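Local coordinates for protein N-acylethanolamine-hydrolyzing acid amidase beta-subunit (PDB 6DY3) that probably hydrolyses bioactive fatty acid ethanolamides such as N-palmitoylethanolamine to free fatty acid and ethanolamine, as the beta subunit of a heterodimeric lysosomal amidase of the Ntn-hydrolase superfamily, at residues Asp22-Glu25 / Leu26-Ile30; Lys193-Val196 / Glu197-Thr201. All coordinates share one frame; numbering follows the deposited sequence.

Overall arrangement
From the N terminus, the chain runs through strands 2-7 and 13-20 and then enters contact 1 (22-25 with 26-30), built around the short helix 24-28 between strand 13-20 of the five-stranded sheet and strand 31-38 of the seven-stranded sheet. Contact 2 (193-196 with 197-201) comes much later, on helix 192-199, ahead of strand 209-215. Each joins consecutive segments and closes no more than helical turns, so the two stand in series, neither nesting nor crossing. The centres of contacts 1 and 2 lie about 22 Å apart, without touch. Strand 209-215 is a shared neighbour: Val210 meets contact 1, Val214 meets contact 2, and Ile4 of strand 2-7 also packs on the latter.

Contact 1. Residues Asp22-Glu25 / Leu26-Ile30; sequences DMTE and LLKNI. With NAG (2-acetamido-2-deoxy-beta-D-glucopyranose), chain I.
Glu25 and Lys28 pair one turn apart on the short helix 24-28, their side chains side by side and pointing the same way. Glu25 OE2 and Lys28 NZ form a salt bridge of 2.9 Å, with the ammonium on the syn side of the oxygen and 26° out of the carboxylate plane. A bend at chi2 (-59°) folds the glutamate back, while the lysine runs fully extended beyond CG. Lys28 NZ also gives a hydrogen bond to the carbonyl of Leu233, near the C terminus, so it serves that oxygen as well as Glu25, with the C-terminal carboxylate of Pro234 at longer, weak range.

Backbone bonds build the turn from Met23, the N-cap residue. Lys28 N reaches Thr24 O at 3.3 Å, in the carbonyl plane, whereas the bond from Leu27 N to Met23 O (3.3 Å) is weak.

Apolar contacts are few: Met23 CG lies 4.2 Å from Leu26 CD1, and its CE lies 4.1 Å from Leu27 CD1, the methionine crossing the latter side chain at about a right angle. Thr24 CG2 runs beside Lys28 CE at 3.9 Å.

The glycan adds a covalent link. Asn29 ND2 carries C1 of the N-acetylglucosamine, marking an N-glycosylation site, and the sugar's N2 donates a hydrogen bond of 2.8 Å to Glu25 O. That bond ties the acetamido group to a carbonyl of the helix one turn before the attachment point, which would restrict how the sugar turns.

Around this helix, Thr24 and Lys28 rest on Val210 of strand 209-215, and Leu27 and Ile30 on Phe49 of strand 41-49. Met23 and Leu26 face the alpha subunit, packing on its Thr47 and Glu46.

Contact 2. Residues Lys193-Val196 / Glu197-Thr201; sequences KSMV and EVLST
The last turns of helix 192-199 and its exit into the following loop make up this contact, in which hydroxyl groups supplement the backbone bonds by binding two carbonyls near the helix end, Val196 O and Glu197 O. Inside the helix, Val198 N bonds Ser194 O at 3.1 Å and Leu199 N bonds Met195 O at 2.9 Å; the second is nearly straight, with an N-H...O angle of 173°. Met195 and Leu199 also meet through their side chains one turn apart, Met195 CG lying 3.9 Å from Leu199 CD1 where the two cross obliquely. Both residues, with Val198, face Ile4 of strand 2-7, and Met195 and Leu199 also touch Val214 of strand 209-215, so this buried side of the helix packs against the five-stranded sheet.

At the exit, Val196 O receives two bonds from Ser200: a weak one from the backbone N at 3.1 Å and one from OG at 2.8 Å. With chi1 at -59°, OG stands beside its own backbone nitrogen, which brings both donors to the same carbonyl. A residue further on, Thr201 OG1 donates to Glu197 O at 2.9 Å, arriving 23° from the carbonyl plane, while Thr201 N bonds Val198 O. Exchanging Ser200 for an alanine would probably cost Val196 O its hydroxyl donor, leaving the weak bond from the backbone N to hold this turn.

Ser194 OG is hydrogen-bonded to OD2 of Asp191, just before the helix. Chemically, then, hydroxyls serve both ends of this short helix: at the C-terminal end they reinforce a backbone in which Ser200 N bonds weakly, while apolar side chains pack its inner side on the sheet, where Asn18 ND2 also binds Leu199 O.

Contact 1. Residues Asp22-Glu25 / Leu26-Ile30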
loop_
_atom_site.group_PDB
_atom_site.type_symbol
_atom_site.label_atom_id
_atom_site.label_comp_id
_atom_site.label_asym_id
_atom_site.label_seq_id
_atom_site.Cartn_x
_atom_site.Cartn_y
_atom_site.Cartn_z
ATOM N N ASP B 22 -8.209 -1.947 10.433
ATOM C CA ASP B 22 -9.032 -2.074 11.633
ATOM C C ASP B 22 -9.650 -0.740 12.026
ATOM O O ASP B 22 -10.784 -0.692 12.513
ATOM C CB ASP B 22 -8.197 -2.623 12.784
ATOM C CG ASP B 22 -9.045 -3.214 13.876
ATOM O OD1 ASP B 22 -9.365 -2.488 14.845
ATOM O OD2 ASP B 22 -9.403 -4.405 13.756
ATOM N N MET B 23 -8.919 0.349 11.818
ATOM C CA MET B 23 -9.394 1.695 12.135
ATOM C C MET B 23 -10.143 2.271 10.932
ATOM O O MET B 23 -9.806 3.315 10.379
ATOM C CB MET B 23 -8.209 2.564 12.536
ATOM C CG MET B 23 -8.535 3.791 13.332
ATOM S SD MET B 23 -6.997 4.654 13.720
ATOM C CE MET B 23 -6.656 5.476 12.166
ATOM N N THR B 24 -11.213 1.564 10.565
ATOM C CA THR B 24 -11.791 1.681 9.229
ATOM C C THR B 24 -12.352 3.078 8.968
ATOM O O THR B 24 -11.933 3.768 8.032
ATOM C CB THR B 24 -12.887 0.628 9.060
ATOM O OG1 THR B 24 -12.435 -0.628 9.588
ATOM C CG2 THR B 24 -13.232 0.458 7.600
ATOM N N GLU B 25 -13.324 3.506 9.780
ATOM C CA GLU B 25 -14.097 4.699 9.445
ATOM C C GLU B 25 -13.262 5.973 9.573
ATOM O O GLU B 25 -13.455 6.923 8.808
ATOM C CB GLU B 25 -15.339 4.770 10.333
ATOM C CG GLU B 25 -16.265 3.567 10.187
ATOM C CD GLU B 25 -16.777 3.367 8.767
ATOM O OE1 GLU B 25 -17.371 4.309 8.201
ATOM O OE2 GLU B 25 -16.583 2.261 8.214
ATOM N N LEU B 26 -12.347 6.028 10.541
ATOM C CA LEU B 26 -11.509 7.220 10.665
ATOM C C LEU B 26 -10.595 7.382 9.460
ATOM O O LEU B 26 -10.332 8.510 9.022
ATOM C CB LEU B 26 -10.688 7.169 11.950
ATOM C CG LEU B 26 -11.442 7.363 13.266
ATOM C CD1 LEU B 26 -10.476 7.314 14.444
ATOM C CD2 LEU B 26 -12.216 8.676 13.275
ATOM N N LEU B 27 -10.109 6.274 8.902
ATOM C CA LEU B 27 -9.165 6.362 7.795
ATOM C C LEU B 27 -9.844 6.785 6.503
ATOM O O LEU B 27 -9.197 7.389 5.642
ATOM C CB LEU B 27 -8.458 5.022 7.589
ATOM C CG LEU B 27 -7.035 5.160 7.041
ATOM C CD1 LEU B 27 -6.098 5.671 8.137
ATOM C CD2 LEU B 27 -6.522 3.852 6.443
ATOM N N LYS B 28 -11.136 6.474 6.346
ATOM C CA LYS B 28 -11.847 6.821 5.119
ATOM C C LYS B 28 -11.860 8.324 4.890
ATOM O O LYS B 28 -11.782 8.787 3.745
ATOM C CB LYS B 28 -13.279 6.290 5.170
ATOM C CG LYS B 28 -13.388 4.777 5.096
ATOM C CD LYS B 28 -14.834 4.328 5.171
ATOM C CE LYS B 28 -14.949 2.824 5.030
ATOM N NZ LYS B 28 -16.322 2.327 5.331
ATOM N N ASN B 29 -11.953 9.102 5.966
ATOM C CA ASN B 29 -12.012 10.555 5.866
ATOM C C ASN B 29 -10.710 11.185 5.396
ATOM O O ASN B 29 -10.712 12.376 5.071
ATOM C CB ASN B 29 -12.387 11.151 7.220
ATOM C CG ASN B 29 -13.862 11.007 7.549
ATOM O OD1 ASN B 29 -14.718 11.004 6.669
ATOM N ND2 ASN B 29 -14.156 10.889 8.830
ATOM N N ILE B 30 -9.607 10.438 5.350
ATOM C CA ILE B 30 -8.322 11.031 4.990
ATOM C C ILE B 30 -7.661 10.250 3.861
ATOM O O ILE B 30 -6.466 10.421 3.593
ATOM C CB ILE B 30 -7.395 11.125 6.219
ATOM C CG1 ILE B 30 -7.121 9.738 6.804
ATOM C CG2 ILE B 30 -8.025 12.029 7.272
ATOM C CD1 ILE B 30 -6.014 9.718 7.833
HETATM C C1 NAG I . -15.504 10.791 9.308
HETATM C C2 NAG I . -15.822 9.471 10.041
HETATM C C3 NAG I . -17.156 9.566 10.793
HETATM C C4 NAG I . -17.236 10.841 11.625
HETATM C C5 NAG I . -16.905 12.049 10.758
HETATM C C6 NAG I . -16.866 13.362 11.508
HETATM C C7 NAG I . -16.621 8.344 8.015
HETATM C C8 NAG I . -16.543 7.111 7.171
HETATM N N2 NAG I . -15.851 8.357 9.108
HETATM O O3 NAG I . -17.282 8.431 11.644
HETATM O O4 NAG I . -18.543 10.993 12.172
HETATM O O5 NAG I . -15.600 11.869 10.204
HETATM O O6 NAG I . -16.969 13.191 12.917
HETATM O O7 NAG I . -17.360 9.279 7.731
#

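Contact 2. Residues Lys193-Val196 / Glu197-Thr201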
loop_
_atom_site.group_PDB
_atom_site.type_symbol
_atom_site.label_atom_id
_atom_site.label_comp_id
_atom_site.label_asym_id
_atom_site.label_seq_id
_atom_site.Cartn_x
_atom_site.Cartn_y
_atom_site.Cartn_z
ATOM N N LYS B 193 -13.740 -3.715 -15.275
ATOM C CA LYS B 193 -15.063 -3.874 -14.679
ATOM C C LYS B 193 -15.245 -5.264 -14.084
ATOM O O LYS B 193 -15.976 -5.422 -13.098
ATOM C CB LYS B 193 -16.149 -3.591 -15.716
ATOM C CG LYS B 193 -16.222 -2.122 -16.117
ATOM C CD LYS B 193 -17.487 -1.814 -16.890
ATOM C CE LYS B 193 -17.454 -0.403 -17.464
ATOM N NZ LYS B 193 -17.258 0.625 -16.406
ATOM N N SER B 194 -14.591 -6.275 -14.661
ATOM C CA SER B 194 -14.570 -7.593 -14.036
ATOM C C SER B 194 -13.853 -7.542 -12.694
ATOM O O SER B 194 -14.289 -8.171 -11.724
ATOM C CB SER B 194 -13.898 -8.602 -14.964
ATOM O OG SER B 194 -14.517 -8.603 -16.241
ATOM N N MET B 195 -12.742 -6.804 -12.625
ATOM C CA MET B 195 -12.021 -6.656 -11.366
ATOM C C MET B 195 -12.888 -5.970 -10.314
ATOM O O MET B 195 -12.804 -6.286 -9.123
ATOM C CB MET B 195 -10.727 -5.874 -11.600
ATOM C CG MET B 195 -9.800 -5.824 -10.400
ATOM S SD MET B 195 -9.227 -7.470 -9.906
ATOM C CE MET B 195 -8.099 -7.852 -11.249
ATOM N N VAL B 196 -13.720 -5.016 -10.732
ATOM C CA VAL B 196 -14.636 -4.363 -9.800
ATOM C C VAL B 196 -15.630 -5.368 -9.226
ATOM O O VAL B 196 -15.990 -5.300 -8.044
ATOM C CB VAL B 196 -15.352 -3.194 -10.500
ATOM C CG1 VAL B 196 -16.487 -2.657 -9.635
ATOM C CG2 VAL B 196 -14.363 -2.100 -10.822
ATOM N N GLU B 197 -16.133 -6.282 -10.063
ATOM C CA GLU B 197 -17.049 -7.306 -9.567
ATOM C C GLU B 197 -16.363 -8.212 -8.551
ATOM O O GLU B 197 -16.961 -8.570 -7.531
ATOM C CB GLU B 197 -17.602 -8.134 -10.727
ATOM C CG GLU B 197 -18.560 -9.239 -10.291
ATOM C CD GLU B 197 -19.210 -9.960 -11.467
ATOM O OE1 GLU B 197 -19.012 -9.518 -12.620
ATOM O OE2 GLU B 197 -19.916 -10.969 -11.241
ATOM N N VAL B 198 -15.111 -8.595 -8.816
ATOM C CA VAL B 198 -14.370 -9.445 -7.886
ATOM C C VAL B 198 -14.149 -8.716 -6.565
ATOM O O VAL B 198 -14.486 -9.224 -5.488
ATOM C CB VAL B 198 -13.028 -9.882 -8.507
ATOM C CG1 VAL B 198 -12.194 -10.675 -7.504
ATOM C CG2 VAL B 198 -13.259 -10.700 -9.768
ATOM N N LEU B 199 -13.577 -7.511 -6.628
ATOM C CA LEU B 199 -13.240 -6.780 -5.410
ATOM C C LEU B 199 -14.466 -6.427 -4.571
ATOM O O LEU B 199 -14.324 -6.187 -3.365
ATOM C CB LEU B 199 -12.464 -5.508 -5.766
ATOM C CG LEU B 199 -11.080 -5.726 -6.384
ATOM C CD1 LEU B 199 -10.466 -4.404 -6.817
ATOM C CD2 LEU B 199 -10.148 -6.459 -5.425
ATOM N N SER B 200 -15.655 -6.399 -5.167
ATOM C CA SER B 200 -16.880 -6.048 -4.456
ATOM C C SER B 200 -17.612 -7.258 -3.888
ATOM O O SER B 200 -18.628 -7.080 -3.210
ATOM C CB SER B 200 -17.822 -5.273 -5.377
ATOM O OG SER B 200 -17.204 -4.089 -5.842
ATOM N N THR B 201 -17.132 -8.474 -4.152
ATOM C CA THR B 201 -17.770 -9.674 -3.633
ATOM C C THR B 201 -17.464 -9.845 -2.152
ATOM O O THR B 201 -16.330 -9.653 -1.707
ATOM C CB THR B 201 -17.302 -10.919 -4.394
ATOM O OG1 THR B 201 -17.551 -10.764 -5.796
ATOM C CG2 THR B 201 -18.018 -12.152 -3.894
#